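Local coordinates for protein cryptochrome DASH, chloroplastic/mitochondrial (Arabidopsis thaliana, PDB 2J4D) that repairs cyclobutane pyrimidine dimers in single-stranded DNA as a flavin-dependent photolyase carrying a folate light antenna, and may also act as a photoreceptor, at residues Glu149-Val152 with Glu153-Val156. Residues are numbered along the deposited sequence; the frame is centred on the assembly and turned at random.
With MHF (5,10-methenyl-6,7,8-trihydrofolic acid), chain D.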
loop_
_atom_site.group_PDB
_atom_site.type_symbol
_atom_site.label_atom_id
_atom_site.label_comp_id
_atom_site.label_asym_id
_atom_site.label_seq_id
_atom_site.Cartn_x
_atom_site.Cartn_y
_atom_site.Cartn_z
ATOM N N GLU A 149 5.550 -6.577 12.425
ATOM C CA GLU A 149 6.445 -5.437 12.329
ATOM C C GLU A 149 6.906 -4.930 13.698
ATOM O O GLU A 149 8.058 -4.537 13.858
ATOM C CB GLU A 149 5.778 -4.303 11.541
ATOM C CG GLU A 149 5.627 -4.603 10.050
ATOM C CD GLU A 149 4.317 -5.301 9.694
ATOM O OE1 GLU A 149 3.715 -5.975 10.551
ATOM O OE2 GLU A 149 3.883 -5.172 8.532
ATOM N N VAL A 150 6.022 -4.944 14.690
ATOM C CA VAL A 150 6.424 -4.466 16.008
ATOM C C VAL A 150 7.335 -5.481 16.687
ATOM O O VAL A 150 8.150 -5.130 17.543
ATOM C CB VAL A 150 5.197 -4.141 16.892
ATOM C CG1 VAL A 150 4.422 -2.965 16.264
ATOM C CG2 VAL A 150 4.309 -5.358 17.038
ATOM N N ASP A 151 7.219 -6.743 16.296
ATOM C CA ASP A 151 8.088 -7.753 16.876
ATOM C C ASP A 151 9.509 -7.505 16.360
ATOM O O ASP A 151 10.481 -7.626 17.096
ATOM C CB ASP A 151 7.622 -9.154 16.491
ATOM C CG ASP A 151 8.335 -10.237 17.288
ATOM O OD1 ASP A 151 8.358 -10.139 18.535
ATOM O OD2 ASP A 151 8.866 -11.183 16.673
ATOM N N VAL A 152 9.630 -7.146 15.088
ATOM C CA VAL A 152 10.945 -6.862 14.535
ATOM C C VAL A 152 11.533 -5.626 15.226
ATOM O O VAL A 152 12.732 -5.574 15.486
ATOM C CB VAL A 152 10.883 -6.654 13.007
ATOM C CG1 VAL A 152 12.258 -6.220 12.481
ATOM C CG2 VAL A 152 10.451 -7.960 12.341
ATOM N N GLU A 153 10.695 -4.640 15.544
ATOM C CA GLU A 153 11.170 -3.445 16.248
ATOM C C GLU A 153 11.760 -3.876 17.592
ATOM O O GLU A 153 12.825 -3.403 18.008
ATOM C CB GLU A 153 10.018 -2.459 16.484
ATOM C CG GLU A 153 9.444 -1.900 15.200
ATOM C CD GLU A 153 8.190 -1.060 15.405
ATOM O OE1 GLU A 153 7.669 -1.006 16.546
ATOM O OE2 GLU A 153 7.724 -0.454 14.412
ATOM N N ARG A 154 11.053 -4.774 18.271
ATOM C CA ARG A 154 11.507 -5.283 19.559
ATOM C C ARG A 154 12.852 -6.002 19.408
ATOM O O ARG A 154 13.779 -5.765 20.177
ATOM C CB ARG A 154 10.479 -6.264 20.130
ATOM C CG ARG A 154 10.958 -7.022 21.382
ATOM C CD ARG A 154 9.932 -8.073 21.821
ATOM N NE ARG A 154 9.858 -9.207 20.897
ATOM C CZ ARG A 154 10.690 -10.243 20.907
ATOM N NH1 ARG A 154 11.669 -10.303 21.799
ATOM N NH2 ARG A 154 10.548 -11.220 20.019
ATOM N N LEU A 155 12.955 -6.877 18.412
ATOM C CA LEU A 155 14.192 -7.627 18.214
ATOM C C LEU A 155 15.366 -6.715 17.863
ATOM O O LEU A 155 16.497 -6.943 18.310
ATOM C CB LEU A 155 13.980 -8.702 17.149
ATOM C CG LEU A 155 13.012 -9.786 17.653
ATOM C CD1 LEU A 155 12.499 -10.595 16.495
ATOM C CD2 LEU A 155 13.711 -10.694 18.675
ATOM N N VAL A 156 15.104 -5.675 17.079
ATOM C CA VAL A 156 16.162 -4.734 16.724
ATOM C C VAL A 156 16.575 -3.935 17.963
ATOM O O VAL A 156 17.763 -3.730 18.229
ATOM C CB VAL A 156 15.692 -3.750 15.615
ATOM C CG1 VAL A 156 16.677 -2.593 15.471
ATOM C CG2 VAL A 156 15.580 -4.491 14.290
HETATM N N1 MHF D . 1.051 -8.798 7.567
HETATM C C2 MHF D . 1.792 -7.807 8.171
HETATM N NA2 MHF D . 2.379 -6.853 7.394
HETATM N N3 MHF D . 1.949 -7.764 9.504
HETATM C C4 MHF D . 1.398 -8.717 10.316
HETATM O O4 MHF D . 1.563 -8.666 11.542
HETATM C C4A MHF D . 0.639 -9.771 9.727
HETATM N N5 MHF D . 0.059 -10.835 10.465
HETATM C C6 MHF D . -0.421 -12.095 9.800
HETATM C C7 MHF D . -1.233 -11.654 8.562
HETATM N N8 MHF D . -0.301 -10.813 7.740
HETATM C C8A MHF D . 0.461 -9.793 8.329
HETATM C C9 MHF D . -1.214 -12.881 10.882
HETATM N N10 MHF D . -1.246 -11.927 12.018
HETATM C C11 MHF D . -0.034 -11.106 11.901
HETATM C C12 MHF D . -1.611 -13.681 15.926
HETATM C C13 MHF D . -2.513 -14.016 14.872
HETATM C C14 MHF D . -2.366 -13.459 13.602
HETATM C C15 MHF D . -1.313 -12.547 13.328
HETATM C C16 MHF D . -0.381 -12.224 14.392
HETATM C C17 MHF D . -0.530 -12.789 15.675
HETATM C C MHF D . -1.838 -14.257 17.279
HETATM O O MHF D . -2.795 -15.003 17.455
HETATM N N MHF D . -1.022 -13.958 18.315
HETATM C CA MHF D . -1.289 -14.517 19.641
HETATM C CB MHF D . 0.007 -14.650 20.439
HETATM C CG MHF D . 1.038 -15.543 19.798
HETATM C CD MHF D . 0.516 -16.944 19.567
HETATM O OE1 MHF D . 0.319 -17.671 20.564
HETATM O OE2 MHF D . 0.285 -17.310 18.392
HETATM C CT MHF D . -2.264 -13.616 20.405
HETATM O O1 MHF D . -2.468 -12.461 19.976
HETATM O O2 MHF D . -2.813 -14.068 21.432
#
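Asp151 and Arg154, one turn apart on the helix, lie alongside each other and form a salt bridge. The arginine comes side-on: Arg154 NE and NH2 each stand 2.9 Å from Asp151 OD1, so a single oxygen takes both N-H groups. OD1 lies in the guanidinium plane, whereas both nitrogens reach its syn side from one face of the carboxylate, the two planes being 36° apart. The bend at chi3 (71°) of Arg154 brings NE back toward the acid, and Leu155 CG lies above one guanidinium face, offset toward its rim. Replacing Asp151 with an alanine would probably leave the guanidinium without its in-plane acceptor and free to swing. The backbone hydrogen bonds of the alpha-helix run from Glu153 N to Glu149 O through to Val156 N to Val152 O. Glu149, bent at chi2, turns away to the folate antenna, where OE2 accepts from MHF NA2 at 2.5 Å in a nearly straight bond. The buried carboxylate of Glu153 forms salt bridges with Arg47 through OE2 and Lys143 through OE1. Val152 CG1 meets Val156 CG2 at 4.2 Å; here helix 147-161, linking strands 138-142 and 168-172 in a beta-alpha-beta unit, packs on Trp45 of strand 41-46 and Pro123 of helix 123-134.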